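Local coordinates for protein HIAXHD3 (Humicola insolens, PDB 3ZXK) that probably hydrolyses arabinofuranose side chains of xylans as a family 43 glycoside hydrolase, the scaffold for engineering added endo-xylanase activity, at residues 164-169 with 173-178; 98-103 with 152-157; 396-401 with 522-527. One frame throughout, in Å; residues are numbered along the deposited sequence.

Interaction 1 (164-169 with 173-178); sequences NVAQLS and TRQVRV
Gln167 and Arg177 face each other across an antiparallel beta hairpin, the last two strands of a four-stranded sheet in the family 43 catalytic domain; strand 175-183 is the outermost. Gln167 N donates to Arg177 O at 2.8 Å. In return, Gln167 O takes two N-H groups: Val176 N at 2.8 Å, nearly straight, and Arg177 N at 3.4 Å, a weak bond. Two residues facing one is a classic beta bulge, and Val176 has the backbone angles expected of its first position, phi -101° and psi -39°. The extra residue shifts the register, so that Leu168 pairs with Gln175. The sheet is one blade of the five-bladed propeller of this family. On one side of it Val178 lays CG2 against Ala166 CB at 3.9 Å, two small apolar groups that fit beside Tyr141 and Tyr158. On the other side lie the longer Gln167 and Arg177, whose extended chain carries its guanidinium to a cation-pi contact with Phe225. Beyond the bulge Ser169 N binds Arg174 O at 2.8 Å. The Ser169 hydroxyl stands between its own N and carbonyl carbon (chi1 57°), which turns it into the hairpin loop to accept Arg174 N at 3.1 Å and to bond with Asp171 OD1. Replacing Ser169 with an alanine removes that oxygen, and Arg174 N would probably be left without its acceptor while Asp171 lost one of its hydroxyl partners, leaving the turn less firmly tied. Arg174 bends at its third torsion and brings one guanidinium face over the serine, NH2 standing 3.5 Å from Ser169 CB. Val176, branched at CB, sends CG2 to within 3.7 Å of Ser169 CA.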
loop_
_atom_site.group_PDB
_atom_site.type_symbol
_atom_site.label_atom_id
_atom_site.label_comp_id
_atom_site.label_asym_id
_atom_site.label_seq_id
_atom_site.Cartn_x
_atom_site.Cartn_y
_atom_site.Cartn_z
ATOM N N ASN A 164 -4.248 23.182 9.485
ATOM C CA ASN A 164 -4.554 24.337 8.625
ATOM C C ASN A 164 -5.568 23.939 7.551
ATOM O O ASN A 164 -5.731 22.749 7.262
ATOM C CB ASN A 164 -3.267 24.797 7.942
ATOM C CG ASN A 164 -2.116 24.858 8.906
ATOM O OD1 ASN A 164 -2.161 25.619 9.864
ATOM N ND2 ASN A 164 -1.115 23.995 8.700
ATOM N N VAL A 165 -6.246 24.920 6.963
ATOM C CA VAL A 165 -7.122 24.652 5.828
ATOM C C VAL A 165 -6.784 25.597 4.693
ATOM O O VAL A 165 -6.830 26.828 4.846
ATOM C CB VAL A 165 -8.625 24.776 6.199
ATOM C CG1 VAL A 165 -9.532 24.770 4.949
ATOM C CG2 VAL A 165 -9.031 23.697 7.189
ATOM N N ALA A 166 -6.465 25.013 3.546
ATOM C CA ALA A 166 -6.243 25.758 2.313
ATOM C C ALA A 166 -7.480 25.699 1.428
ATOM O O ALA A 166 -8.183 24.666 1.361
ATOM C CB ALA A 166 -5.077 25.169 1.522
ATOM N N GLN A 167 -7.757 26.816 0.768
ATOM C CA GLN A 167 -8.743 26.865 -0.295
ATOM C C GLN A 167 -8.002 26.820 -1.625
ATOM O O GLN A 167 -7.016 27.538 -1.800
ATOM C CB GLN A 167 -9.554 28.150 -0.199
ATOM C CG GLN A 167 -10.656 28.206 -1.239
ATOM C CD GLN A 167 -11.487 29.474 -1.187
ATOM O OE1 GLN A 167 -11.709 30.042 -0.125
ATOM N NE2 GLN A 167 -11.987 29.894 -2.331
ATOM N N LEU A 168 -8.445 25.957 -2.534
ATOM C CA LEU A 168 -7.843 25.891 -3.861
ATOM C C LEU A 168 -8.614 26.679 -4.901
ATOM O O LEU A 168 -9.756 27.065 -4.681
ATOM C CB LEU A 168 -7.750 24.435 -4.307
ATOM C CG LEU A 168 -7.161 23.463 -3.293
ATOM C CD1 LEU A 168 -7.006 22.151 -4.011
ATOM C CD2 LEU A 168 -5.813 23.942 -2.776
ATOM N N SER A 169 -7.945 26.937 -6.026
ATOM C CA SER A 169 -8.585 27.602 -7.142
ATOM C C SER A 169 -9.693 26.700 -7.737
ATOM O O SER A 169 -9.736 25.481 -7.479
ATOM C CB SER A 169 -7.539 27.932 -8.214
ATOM O OG SER A 169 -6.874 26.755 -8.627
ATOM N N THR A 173 -5.782 23.629 -9.087
ATOM C CA THR A 173 -4.325 23.608 -9.389
ATOM C C THR A 173 -3.467 24.581 -8.602
ATOM O O THR A 173 -2.247 24.459 -8.651
ATOM C CB THR A 173 -4.025 23.800 -10.890
ATOM O OG1 THR A 173 -4.400 25.138 -11.246
ATOM C CG2 THR A 173 -4.789 22.765 -11.734
ATOM N N ARG A 174 -4.081 25.530 -7.894
ATOM C CA ARG A 174 -3.362 26.560 -7.181
ATOM C C ARG A 174 -3.964 26.751 -5.791
ATOM O O ARG A 174 -5.166 26.568 -5.583
ATOM C CB ARG A 174 -3.488 27.900 -7.913
ATOM C CG ARG A 174 -2.816 27.929 -9.284
ATOM C CD ARG A 174 -3.022 29.277 -9.982
ATOM N NE ARG A 174 -4.431 29.695 -10.068
ATOM C CZ ARG A 174 -4.996 30.631 -9.296
ATOM N NH1 ARG A 174 -4.294 31.275 -8.362
ATOM N NH2 ARG A 174 -6.274 30.933 -9.451
ATOM N N GLN A 175 -3.130 27.180 -4.855
ATOM C CA GLN A 175 -3.651 27.627 -3.572
ATOM C C GLN A 175 -4.162 29.066 -3.682
ATOM O O GLN A 175 -3.441 29.943 -4.181
ATOM C CB GLN A 175 -2.530 27.553 -2.570
ATOM C CG GLN A 175 -2.879 27.997 -1.176
ATOM C CD GLN A 175 -1.695 27.839 -0.250
ATOM O OE1 GLN A 175 -1.326 26.726 0.129
ATOM N NE2 GLN A 175 -1.070 28.953 0.083
ATOM N N VAL A 176 -5.370 29.327 -3.177
ATOM C CA VAL A 176 -5.951 30.682 -3.216
ATOM C C VAL A 176 -5.789 31.369 -1.848
ATOM O O VAL A 176 -5.519 32.574 -1.751
ATOM C CB VAL A 176 -7.441 30.663 -3.688
ATOM C CG1 VAL A 176 -8.238 31.875 -3.187
ATOM C CG2 VAL A 176 -7.507 30.551 -5.207
ATOM N N ARG A 177 -5.958 30.588 -0.787
ATOM C CA ARG A 177 -5.962 31.121 0.571
ATOM C C ARG A 177 -5.616 30.005 1.560
ATOM O O ARG A 177 -5.950 28.853 1.292
ATOM C CB ARG A 177 -7.365 31.658 0.882
ATOM C CG ARG A 177 -7.536 32.116 2.300
ATOM C CD ARG A 177 -8.913 32.691 2.561
ATOM N NE ARG A 177 -9.134 32.764 4.002
ATOM C CZ ARG A 177 -10.293 33.058 4.584
ATOM N NH1 ARG A 177 -11.372 33.318 3.853
ATOM N NH2 ARG A 177 -10.369 33.093 5.908
ATOM N N VAL A 178 -4.931 30.333 2.669
ATOM C CA VAL A 178 -4.780 29.379 3.790
ATOM C C VAL A 178 -5.205 30.025 5.105
ATOM O O VAL A 178 -4.842 31.172 5.389
ATOM C CB VAL A 178 -3.344 28.811 3.955
ATOM C CG1 VAL A 178 -3.289 27.784 5.099
ATOM C CG2 VAL A 178 -2.881 28.139 2.685
#

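Interaction 2 (98-103 with 152-157); sequences YWYGCV and DTMYIA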
loop_
_atom_site.group_PDB
_atom_site.type_symbol
_atom_site.label_atom_id
_atom_site.label_comp_id
_atom_site.label_asym_id
_atom_site.label_seq_id
_atom_site.Cartn_x
_atom_site.Cartn_y
_atom_site.Cartn_z
ATOM N N TYR A 98 -9.376 13.401 -8.291
ATOM C CA TYR A 98 -8.242 14.229 -7.898
ATOM C C TYR A 98 -7.472 13.578 -6.746
ATOM O O TYR A 98 -8.013 13.409 -5.636
ATOM C CB TYR A 98 -8.673 15.616 -7.421
ATOM C CG TYR A 98 -9.258 16.539 -8.470
ATOM C CD1 TYR A 98 -10.481 16.248 -9.097
ATOM C CD2 TYR A 98 -8.610 17.721 -8.821
ATOM C CE1 TYR A 98 -11.026 17.094 -10.060
ATOM C CE2 TYR A 98 -9.166 18.584 -9.772
ATOM C CZ TYR A 98 -10.365 18.257 -10.408
ATOM O OH TYR A 98 -10.914 19.127 -11.320
ATOM N N TRP A 99 -6.189 13.344 -6.965
ATOM C CA TRP A 99 -5.286 12.810 -5.942
ATOM C C TRP A 99 -4.275 13.885 -5.604
ATOM O O TRP A 99 -3.594 14.386 -6.496
ATOM C CB TRP A 99 -4.560 11.543 -6.469
ATOM C CG TRP A 99 -3.574 10.998 -5.453
ATOM C CD1 TRP A 99 -3.854 10.117 -4.427
ATOM C CD2 TRP A 99 -2.175 11.364 -5.283
ATOM N NE1 TRP A 99 -2.741 9.896 -3.649
ATOM C CE2 TRP A 99 -1.690 10.620 -4.121
ATOM C CE3 TRP A 99 -1.294 12.191 -5.964
ATOM C CZ2 TRP A 99 -0.373 10.704 -3.686
ATOM C CZ3 TRP A 99 0.027 12.284 -5.502
ATOM C CH2 TRP A 99 0.478 11.551 -4.391
ATOM N N TYR A 100 -4.168 14.247 -4.330
ATOM C CA TYR A 100 -3.103 15.176 -3.945
ATOM C C TYR A 100 -2.223 14.465 -2.925
ATOM O O TYR A 100 -2.751 13.802 -2.012
ATOM C CB TYR A 100 -3.653 16.426 -3.260
ATOM C CG TYR A 100 -4.504 17.347 -4.097
ATOM C CD1 TYR A 100 -5.867 17.090 -4.304
ATOM C CD2 TYR A 100 -3.945 18.509 -4.670
ATOM C CE1 TYR A 100 -6.649 17.960 -5.072
ATOM C CE2 TYR A 100 -4.723 19.380 -5.438
ATOM C CZ TYR A 100 -6.069 19.096 -5.625
ATOM O OH TYR A 100 -6.858 19.938 -6.383
ATOM N N GLY A 101 -0.922 14.707 -3.018
ATOM C CA GLY A 101 -0.006 14.207 -1.981
ATOM C C GLY A 101 1.227 15.086 -1.892
ATOM O O GLY A 101 1.801 15.438 -2.928
ATOM N N CYS A 102 1.658 15.411 -0.668
ATOM C CA CYS A 102 2.900 16.155 -0.464
ATOM C C CYS A 102 4.071 15.198 -0.390
ATOM O O CYS A 102 4.059 14.259 0.406
ATOM C CB CYS A 102 2.848 16.994 0.823
ATOM S SG CYS A 102 4.425 17.872 1.056
ATOM N N VAL A 103 5.081 15.430 -1.218
ATOM C CA VAL A 103 6.278 14.601 -1.233
ATOM C C VAL A 103 7.455 15.550 -1.205
ATOM O O VAL A 103 7.595 16.422 -2.081
ATOM C CB VAL A 103 6.345 13.704 -2.509
ATOM C CG1 VAL A 103 7.627 12.873 -2.504
ATOM C CG2 VAL A 103 5.124 12.785 -2.573
ATOM N N ASP A 152 -18.885 23.229 -5.035
ATOM C CA ASP A 152 -17.761 22.874 -5.914
ATOM C C ASP A 152 -16.457 23.621 -5.604
ATOM O O ASP A 152 -15.530 23.604 -6.414
ATOM C CB ASP A 152 -18.151 22.969 -7.406
ATOM C CG ASP A 152 -17.494 21.873 -8.278
ATOM O OD1 ASP A 152 -16.891 20.896 -7.745
ATOM O OD2 ASP A 152 -17.552 22.005 -9.520
ATOM N N THR A 153 -16.356 24.260 -4.432
ATOM C CA THR A 153 -15.067 24.802 -4.017
ATOM C C THR A 153 -14.290 23.682 -3.322
ATOM O O THR A 153 -14.850 22.927 -2.558
ATOM C CB THR A 153 -15.226 26.009 -3.098
ATOM O OG1 THR A 153 -15.937 27.035 -3.814
ATOM C CG2 THR A 153 -13.853 26.548 -2.641
ATOM N N MET A 154 -12.998 23.602 -3.604
ATOM C CA MET A 154 -12.123 22.581 -3.077
ATOM C C MET A 154 -11.245 23.139 -1.935
ATOM O O MET A 154 -10.679 24.263 -2.032
ATOM C CB MET A 154 -11.281 22.007 -4.217
ATOM C CG MET A 154 -12.132 21.341 -5.301
ATOM S SD MET A 154 -11.112 20.914 -6.716
ATOM C CE MET A 154 -10.179 19.551 -6.052
ATOM N N TYR A 155 -11.147 22.364 -0.847
ATOM C CA TYR A 155 -10.362 22.699 0.342
ATOM C C TYR A 155 -9.472 21.531 0.689
ATOM O O TYR A 155 -9.846 20.390 0.454
ATOM C CB TYR A 155 -11.296 22.966 1.559
ATOM C CG TYR A 155 -12.245 24.113 1.345
ATOM C CD1 TYR A 155 -11.867 25.433 1.589
ATOM C CD2 TYR A 155 -13.529 23.875 0.855
ATOM C CE1 TYR A 155 -12.749 26.470 1.348
ATOM C CE2 TYR A 155 -14.419 24.919 0.623
ATOM C CZ TYR A 155 -14.004 26.211 0.883
ATOM O OH TYR A 155 -14.844 27.277 0.659
ATOM N N ILE A 156 -8.315 21.830 1.278
ATOM C CA ILE A 156 -7.453 20.786 1.837
ATOM C C ILE A 156 -7.082 21.133 3.285
ATOM O O ILE A 156 -6.516 22.195 3.552
ATOM C CB ILE A 156 -6.176 20.538 0.998
ATOM C CG1 ILE A 156 -6.568 20.023 -0.405
ATOM C CG2 ILE A 156 -5.230 19.555 1.698
ATOM C CD1 ILE A 156 -5.411 19.849 -1.369
ATOM N N ALA A 157 -7.455 20.241 4.196
ATOM C CA ALA A 157 -7.003 20.284 5.569
ATOM C C ALA A 157 -5.654 19.541 5.642
ATOM O O ALA A 157 -5.455 18.507 4.981
ATOM C CB ALA A 157 -8.050 19.658 6.506
#
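The hydroxyl of Tyr98 is gripped by two groups, Asn94 ND2 and Arg91 NH1, which hold the far end of a ring whose face receives Met154. Satisfying the OH in this way lets a tyrosine lie buried while its aromatic surface serves for packing. Met154 comes from the facing sheet and crosses Tyr98 at about a right angle. Its chain runs extended to CG and SD and then bends (chi3 72°), which swings the terminal methyl in over the ring: CE lies 3.7 Å from Tyr98 CD2, off centre toward the rim. This is a CH-pi contact, CE being 4.0 Å from the Tyr98 ring centroid. The sulfur stands farther above the same ring, with SD 4.6 Å from the Tyr98 centroid, so the pair is also a Met-aromatic contact. The same methyl meets Tyr100 quite differently, at its edge and near its plane, with CE 3.4 Å from Tyr100 OH. That hydroxyl has its polar partner in Gly172 O. One flexible, unbranched side chain thus fills the gap between two tyrosines two residues apart on one strand. Ile156 completes the row: the tip of its longer branch, CD1, sits over the face of Tyr100, 3.8 Å from Tyr100 CG and only 13° off the ring normal. Leu146 and Leu168 close in around Tyr100 and Ile156. The two strands are 10.5 Å apart at closest approach, with their directions 34° apart, too far for backbone pairing, and side chains alone bridge them. Here rings pack against aliphatic tips; face-to-face packing of neighbouring four-stranded antiparallel blades is characteristic of the five-bladed beta-propeller of family 43 enzymes.

Interaction 3 (396-401 with 522-527); sequences DRAGAV and GEVKVK
With CG anti to its own carbonyl carbon (chi1 -70°), Asp396 leans its carboxylate toward Gly522, and Val524 in the same kind of setting (chi1 -56°) sends CG1 toward Ala398. A second torsion near zero in Asp396 (chi2 -4°) brings OD1 level with CA and thrusts OD2 outward. The segments belong to the two sheets of a concanavalin A-like beta sandwich: strand 396-403 lies in one, strand 523-533 in the other, and their inner faces meet here. Ala398 CB and Val524 CG1 touch at 4.0 Å, end to end. The alanine methyl is short and the valine is branched close to its backbone, so the layers can come near enough for the CA atoms of Ala398 and Val524 to lie 7.7 Å apart. Asn514 borders both residues, while Met392 and Leu356 press on the valine. Where the two strands begin, the contact turns polar. A water donates to Asp396 OD1 at 2.8 Å and accepts from Gly522 N at 2.7 Å, joining carboxylate and backbone where they do not bond directly. Outside the two segments, Arg393 N binds OD2, and Ser516 OG makes a weak bond to OD1. This buried acid is therefore held on several sides, which fixes the turn of its carboxylate, and the donors around it would be expected to favour its charged form. Glycine suits position 522 for steric reasons, since a CB built there would point at the carboxylate and fall 1.8 Å from Asp396 OD2. Without one, the backbone slides in close beside the acid, and Asp396 OD2 rests 3.3 Å from Gly522 CA.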
loop_
_atom_site.group_PDB
_atom_site.type_symbol
_atom_site.label_atom_id
_atom_site.label_comp_id
_atom_site.label_asym_id
_atom_site.label_seq_id
_atom_site.Cartn_x
_atom_site.Cartn_y
_atom_site.Cartn_z
ATOM N N ASP A 396 25.399 -12.940 -11.917
ATOM C CA ASP A 396 23.995 -12.595 -11.719
ATOM C C ASP A 396 23.415 -13.278 -10.482
ATOM O O ASP A 396 23.841 -14.392 -10.090
ATOM C CB ASP A 396 23.149 -12.951 -12.937
ATOM C CG ASP A 396 23.427 -12.050 -14.164
ATOM O OD1 ASP A 396 24.219 -11.113 -14.035
ATOM O OD2 ASP A 396 22.889 -12.327 -15.264
ATOM N N ARG A 397 22.497 -12.569 -9.828
ATOM C CA ARG A 397 21.817 -13.064 -8.653
ATOM C C ARG A 397 20.327 -12.774 -8.883
ATOM O O ARG A 397 19.940 -11.632 -9.112
ATOM C CB ARG A 397 22.366 -12.364 -7.403
ATOM C CG ARG A 397 23.859 -12.586 -7.159
ATOM C CD ARG A 397 24.256 -12.010 -5.831
ATOM N NE ARG A 397 25.664 -12.306 -5.594
ATOM C CZ ARG A 397 26.381 -11.785 -4.601
ATOM N NH1 ARG A 397 25.785 -10.970 -3.724
ATOM N NH2 ARG A 397 27.678 -12.082 -4.467
ATOM N N ALA A 398 19.489 -13.795 -8.831
ATOM C CA ALA A 398 18.059 -13.586 -9.053
ATOM C C ALA A 398 17.275 -14.459 -8.074
ATOM O O ALA A 398 17.824 -15.463 -7.576
ATOM C CB ALA A 398 17.704 -13.949 -10.483
ATOM N N GLY A 399 16.052 -14.070 -7.751
ATOM C CA GLY A 399 15.235 -14.921 -6.879
ATOM C C GLY A 399 14.016 -14.317 -6.241
ATOM O O GLY A 399 13.514 -13.283 -6.671
ATOM N N ALA A 400 13.574 -14.984 -5.184
ATOM C CA ALA A 400 12.376 -14.621 -4.475
ATOM C C ALA A 400 12.753 -14.093 -3.092
ATOM O O ALA A 400 13.379 -14.791 -2.295
ATOM C CB ALA A 400 11.419 -15.815 -4.377
ATOM N N VAL A 401 12.418 -12.832 -2.846
ATOM C CA VAL A 401 12.803 -12.146 -1.654
ATOM C C VAL A 401 11.608 -11.829 -0.760
ATOM O O VAL A 401 10.506 -11.459 -1.225
ATOM C CB VAL A 401 13.628 -10.873 -2.004
ATOM C CG1 VAL A 401 12.825 -9.918 -2.943
ATOM C CG2 VAL A 401 14.136 -10.144 -0.736
ATOM N N GLY A 522 22.534 -10.163 -18.641
ATOM C CA GLY A 522 21.747 -11.327 -18.201
ATOM C C GLY A 522 20.270 -11.050 -18.085
ATOM O O GLY A 522 19.832 -9.884 -18.024
ATOM N N GLU A 523 19.484 -12.119 -18.101
ATOM C CA GLU A 523 18.036 -12.000 -17.890
ATOM C C GLU A 523 17.436 -13.290 -17.382
ATOM O O GLU A 523 17.972 -14.399 -17.588
ATOM C CB GLU A 523 17.314 -11.542 -19.173
ATOM C CG GLU A 523 17.232 -12.586 -20.259
ATOM C CD GLU A 523 16.633 -12.007 -21.536
ATOM O OE1 GLU A 523 17.131 -10.982 -22.038
ATOM O OE2 GLU A 523 15.657 -12.564 -22.059
ATOM N N VAL A 524 16.311 -13.130 -16.701
ATOM C CA VAL A 524 15.490 -14.236 -16.321
ATOM C C VAL A 524 14.077 -13.994 -16.808
ATOM O O VAL A 524 13.689 -12.859 -17.096
ATOM C CB VAL A 524 15.526 -14.488 -14.788
ATOM C CG1 VAL A 524 16.962 -14.693 -14.293
ATOM C CG2 VAL A 524 14.824 -13.386 -14.029
ATOM N N LYS A 525 13.287 -15.068 -16.860
ATOM C CA LYS A 525 11.893 -14.949 -17.204
ATOM C C LYS A 525 11.087 -15.404 -15.992
ATOM O O LYS A 525 11.285 -16.529 -15.496
ATOM C CB LYS A 525 11.556 -15.835 -18.425
ATOM C CG LYS A 525 10.070 -15.771 -18.844
ATOM C CD LYS A 525 9.791 -16.425 -20.195
ATOM C CE LYS A 525 10.038 -17.918 -20.198
ATOM N NZ LYS A 525 9.706 -18.485 -21.533
ATOM N N VAL A 526 10.188 -14.551 -15.535
ATOM C CA VAL A 526 9.256 -14.930 -14.490
ATOM C C VAL A 526 8.012 -15.461 -15.171
ATOM O O VAL A 526 7.297 -14.719 -15.851
ATOM C CB VAL A 526 8.926 -13.741 -13.570
ATOM C CG1 VAL A 526 8.264 -14.250 -12.316
ATOM C CG2 VAL A 526 10.203 -12.986 -13.212
ATOM N N LYS A 527 7.775 -16.758 -15.047
ATOM C CA LYS A 527 6.645 -17.368 -15.721
ATOM C C LYS A 527 5.362 -17.185 -14.954
ATOM O O LYS A 527 4.300 -17.066 -15.551
ATOM C CB LYS A 527 6.861 -18.856 -15.952
ATOM C CG LYS A 527 8.102 -19.190 -16.768
ATOM C CD LYS A 527 8.052 -20.676 -17.062
ATOM C CE LYS A 527 9.432 -21.267 -17.171
ATOM N NZ LYS A 527 9.292 -22.748 -17.190
HETATM O O HOH W 1 23.828 -9.482 -16.318
#

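Interactions 1 and 2 are neighbours, their centres 9 Å apart, and share one propeller blade: strand 154-158, which packs on the adjoining blade in interaction 2, pairs with strand 163-168 of the hairpin in interaction 1. Ala166 N meets Ile156 O at 2.8 Å, and Leu168 N meets Met154 O also at 2.8 Å, both probable hydrogen bonds. Interaction 3 lies in the C-terminal sandwich, its centre about 47 Å from that of interaction 1 and 40 Å from that of interaction 2. The glycan pocket draws on both domains, with Phe469 and Trp502 joining propeller residues; in interaction 1, the Asn164 side chain is about 12 Å from a bound xylopyranose.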